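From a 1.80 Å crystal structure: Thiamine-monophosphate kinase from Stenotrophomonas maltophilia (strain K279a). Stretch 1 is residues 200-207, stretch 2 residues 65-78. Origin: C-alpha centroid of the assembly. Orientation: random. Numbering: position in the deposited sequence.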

# COMPACT_ATOMS: atom_id res chain seq x y z
N ARG A 200 2.78 3.79 25.35
CA ARG A 200 2.46 2.45 24.86
C ARG A 200 1.29 2.48 23.88
O ARG A 200 1.27 1.69 22.93
CB ARG A 200 2.16 1.51 26.03
CG ARG A 200 3.38 1.21 26.88
CD ARG A 200 4.30 0.22 26.19
NE ARG A 200 3.80 -1.16 26.28
CZ ARG A 200 4.16 -2.13 25.45
NH1 ARG A 200 5.01 -1.88 24.45
NH2 ARG A 200 3.66 -3.36 25.61
N LEU A 201 0.32 3.37 24.08
CA LEU A 201 -0.74 3.54 23.10
C LEU A 201 -0.23 4.26 21.86
O LEU A 201 -0.52 3.85 20.73
CB LEU A 201 -1.92 4.31 23.71
CG LEU A 201 -3.07 4.63 22.74
CD1 LEU A 201 -3.66 3.37 22.13
CD2 LEU A 201 -4.15 5.46 23.41
N LEU A 202 0.52 5.36 22.06
CA LEU A 202 0.90 6.21 20.94
C LEU A 202 2.07 5.64 20.15
O LEU A 202 2.12 5.77 18.92
CB LEU A 202 1.27 7.61 21.44
CG LEU A 202 0.14 8.37 22.12
CD1 LEU A 202 0.68 9.73 22.53
CD2 LEU A 202 -1.05 8.51 21.19
N ARG A 203 3.04 5.02 20.83
CA ARG A 203 4.28 4.59 20.19
C ARG A 203 4.60 3.16 20.60
O ARG A 203 5.59 2.92 21.31
CB ARG A 203 5.44 5.50 20.57
CG ARG A 203 5.38 6.91 20.04
CD ARG A 203 6.67 7.66 20.44
NE ARG A 203 6.36 9.08 20.54
CZ ARG A 203 6.98 9.93 21.33
NH1 ARG A 203 7.98 9.53 22.10
NH2 ARG A 203 6.60 11.20 21.32
N PRO A 204 3.81 2.19 20.16
CA PRO A 204 4.12 0.78 20.47
C PRO A 204 5.46 0.39 19.87
O PRO A 204 5.88 0.94 18.85
CB PRO A 204 2.96 0.01 19.83
CG PRO A 204 2.52 0.88 18.68
CD PRO A 204 2.66 2.30 19.24
N THR A 205 6.14 -0.59 20.49
CA THR A 205 7.46 -1.00 20.02
C THR A 205 7.36 -2.33 19.26
O THR A 205 7.14 -3.38 19.90
CB THR A 205 8.43 -1.13 21.19
OG1 THR A 205 8.46 0.11 21.92
CG2 THR A 205 9.84 -1.44 20.68
N PRO A 206 7.54 -2.36 17.94
CA PRO A 206 7.47 -3.64 17.23
C PRO A 206 8.68 -4.49 17.55
O PRO A 206 9.80 -3.98 17.57
CB PRO A 206 7.44 -3.24 15.75
CG PRO A 206 8.23 -1.92 15.70
CD PRO A 206 7.86 -1.23 17.03
N ARG A 207 8.46 -5.77 17.84
CA ARG A 207 9.56 -6.60 18.34
C ARG A 207 10.26 -7.32 17.19
O ARG A 207 10.32 -8.55 17.11
CB ARG A 207 9.04 -7.58 19.39
CG ARG A 207 8.22 -6.92 20.49
CD ARG A 207 9.04 -5.89 21.28
NE ARG A 207 8.29 -5.48 22.46
CZ ARG A 207 8.66 -4.52 23.29
NH1 ARG A 207 9.81 -3.87 23.08
NH2 ARG A 207 7.87 -4.21 24.33
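Stretch 2, residues 65-78: ETRAFDIGWKTLAV

Stretch 2 is a short loop, residues 65-67, followed by a helix that starts at Ala68 and runs on past Val78. Arg67 holds the N-cap position. Stretch 1 is the last turn of a helix, residues 200-202, followed by an extended loop. The two segments run in the same general direction. CA of Leu202 is 5.7 Å from CA of Asp70. CA of Arg203 is 5.6 Å from CA of Lys74. CA of Pro206 is 5.6 Å from CA of Ala77. The contact buries 586 Å² in all.

Glu65 does not reach stretch 1. Thr66 points toward it, and its CG2 lies 4.0 Å from CD2 of Leu202. Arg67 and Ala68 make no contact. Phe69 has chi1 in the t well, and the end of its side chain comes nearer to stretch 1 than its CB direction suggests. Its CE1 lies 3.4 Å from NE of Arg203, over one face of the guanidinium; that NE lies at the edge of the Phe69 ring.

Asp70 points toward stretch 1 and is buried. Its OD1 forms a salt bridge with Arg203, accepting a nearly straight hydrogen bond from NE at 2.8 Å. A weak second bond reaches the same OD1 from NH2 of Arg203 at 3.3 Å. OD2 of Asp70 is 3.7 Å from CD1 of Leu202. Water 1 joins the backbones here, donating to O of Leu202 at 2.8 Å and, weakly, to O of Asp70 at 3.0 Å.

Ile71 points away, and Gly72 makes no contact. One turn on from Asp70, Trp73 has chi1 in the t well and points toward stretch 1. CB of Arg203 sits over the face of its five-membered ring, 3.8 Å from the centroid, in a CH-pi contact. At the ring edge, NE1 donates to O of Pro204 at 2.9 Å, so the indole holds the loop just after the helix end.

Lys74 is fully extended, with all four chi angles t. Its NZ donates to O of Leu201 at 3.0 Å, a carbonyl in the last helical turn. Water 2 accepts from NZ of Lys74 at 3.0 Å. The aliphatic part of the chain also packs: CD of Lys74 is 4.0 Å from CD of Pro204.

Thr75 and Leu76 make no contact. Ala77 points toward stretch 1 and meets both prolines. Its CB is 4.1 Å from CG of Pro204 and 4.1 Å from CD of Pro206. Val78 points away and ends the stretch, while the helix continues.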

# COMPACT_ATOMS: atom_id res chain seq x y z
N GLU A 65 -6.81 13.81 18.16
CA GLU A 65 -5.80 14.69 18.71
C GLU A 65 -4.40 14.07 18.72
O GLU A 65 -3.46 14.74 19.16
CB GLU A 65 -6.18 15.11 20.12
CG GLU A 65 -6.34 13.94 21.05
CD GLU A 65 -7.79 13.61 21.33
OE1 GLU A 65 -8.59 13.35 20.38
OE2 GLU A 65 -8.12 13.62 22.54
N THR A 66 -4.23 12.83 18.26
CA THR A 66 -2.89 12.24 18.18
C THR A 66 -1.97 13.13 17.35
O THR A 66 -2.34 13.60 16.27
CB THR A 66 -2.93 10.83 17.58
OG1 THR A 66 -3.84 10.00 18.32
CG2 THR A 66 -1.51 10.19 17.63
N ARG A 67 -0.77 13.39 17.87
CA ARG A 67 0.16 14.28 17.18
C ARG A 67 0.80 13.59 15.97
O ARG A 67 0.91 12.37 15.91
CB ARG A 67 1.26 14.76 18.13
CG ARG A 67 0.74 15.63 19.28
CD ARG A 67 0.29 16.97 18.82
NE ARG A 67 1.41 17.77 18.33
CZ ARG A 67 2.22 18.48 19.10
NH1 ARG A 67 2.03 18.51 20.42
NH2 ARG A 67 3.21 19.17 18.57
N ALA A 68 1.23 14.41 15.01
CA ALA A 68 1.80 13.90 13.75
C ALA A 68 2.94 12.90 13.98
O ALA A 68 3.00 11.85 13.32
CB ALA A 68 2.28 15.08 12.90
N PHE A 69 3.88 13.23 14.87
CA PHE A 69 4.99 12.30 15.11
C PHE A 69 4.48 10.93 15.52
O PHE A 69 4.99 9.90 15.06
CB PHE A 69 5.93 12.87 16.18
CG PHE A 69 7.10 11.98 16.53
CD1 PHE A 69 6.97 10.95 17.43
CD2 PHE A 69 8.35 12.23 15.99
CE1 PHE A 69 8.04 10.14 17.74
CE2 PHE A 69 9.44 11.44 16.30
CZ PHE A 69 9.28 10.39 17.18
N ASP A 70 3.50 10.88 16.41
CA ASP A 70 3.00 9.60 16.90
C ASP A 70 2.23 8.84 15.83
O ASP A 70 2.27 7.61 15.79
CB ASP A 70 2.15 9.85 18.14
CG ASP A 70 2.94 10.60 19.20
OD1 ASP A 70 4.12 10.23 19.39
OD2 ASP A 70 2.41 11.55 19.82
N ILE A 71 1.51 9.57 14.97
CA ILE A 71 0.85 8.93 13.84
C ILE A 71 1.88 8.31 12.91
O ILE A 71 1.71 7.18 12.43
CB ILE A 71 -0.05 9.94 13.10
CG1 ILE A 71 -1.16 10.43 14.02
CG2 ILE A 71 -0.67 9.29 11.88
CD1 ILE A 71 -1.96 11.58 13.42
N GLY A 72 2.97 9.03 12.64
CA GLY A 72 4.01 8.48 11.78
C GLY A 72 4.66 7.24 12.37
O GLY A 72 4.85 6.24 11.68
N TRP A 73 4.97 7.29 13.66
CA TRP A 73 5.54 6.12 14.33
C TRP A 73 4.58 4.93 14.29
O TRP A 73 4.93 3.83 13.84
CB TRP A 73 5.87 6.49 15.78
CG TRP A 73 6.50 5.37 16.61
CD1 TRP A 73 5.88 4.24 17.09
CD2 TRP A 73 7.86 5.31 17.07
NE1 TRP A 73 6.78 3.48 17.81
CE2 TRP A 73 8.00 4.11 17.81
CE3 TRP A 73 8.97 6.14 16.92
CZ2 TRP A 73 9.20 3.73 18.40
CZ3 TRP A 73 10.17 5.76 17.51
CH2 TRP A 73 10.27 4.56 18.22
N LYS A 74 3.35 5.14 14.75
CA LYS A 74 2.45 4.01 14.94
C LYS A 74 2.04 3.40 13.61
O LYS A 74 1.91 2.18 13.50
CB LYS A 74 1.22 4.43 15.76
CG LYS A 74 0.33 3.23 16.08
CD LYS A 74 -0.61 3.50 17.26
CE LYS A 74 -1.34 2.22 17.64
NZ LYS A 74 -2.23 2.37 18.82
N THR A 75 1.86 4.24 12.57
CA THR A 75 1.49 3.69 11.26
C THR A 75 2.51 2.66 10.79
O THR A 75 2.16 1.56 10.35
CB THR A 75 1.33 4.84 10.25
OG1 THR A 75 0.25 5.68 10.67
CG2 THR A 75 0.96 4.29 8.89
N LEU A 76 3.80 2.97 10.93
CA LEU A 76 4.82 2.00 10.56
C LEU A 76 4.91 0.85 11.57
O LEU A 76 5.13 -0.30 11.18
CB LEU A 76 6.18 2.69 10.43
CG LEU A 76 7.39 1.82 10.11
CD1 LEU A 76 7.21 1.08 8.77
CD2 LEU A 76 8.64 2.70 10.09
N ALA A 77 4.75 1.14 12.86
CA ALA A 77 4.90 0.11 13.88
C ALA A 77 3.92 -1.05 13.66
O ALA A 77 4.27 -2.21 13.91
CB ALA A 77 4.70 0.71 15.27
N VAL A 78 2.69 -0.75 13.24
CA VAL A 78 1.72 -1.82 12.98
C VAL A 78 2.27 -2.80 11.95
O VAL A 78 2.20 -4.02 12.12
CB VAL A 78 0.37 -1.22 12.54
CG1 VAL A 78 -0.59 -2.35 12.21
CG2 VAL A 78 -0.18 -0.35 13.65
O HOH W 1 -0.01 7.00 17.62
O HOH W 2 -0.30 0.88 20.63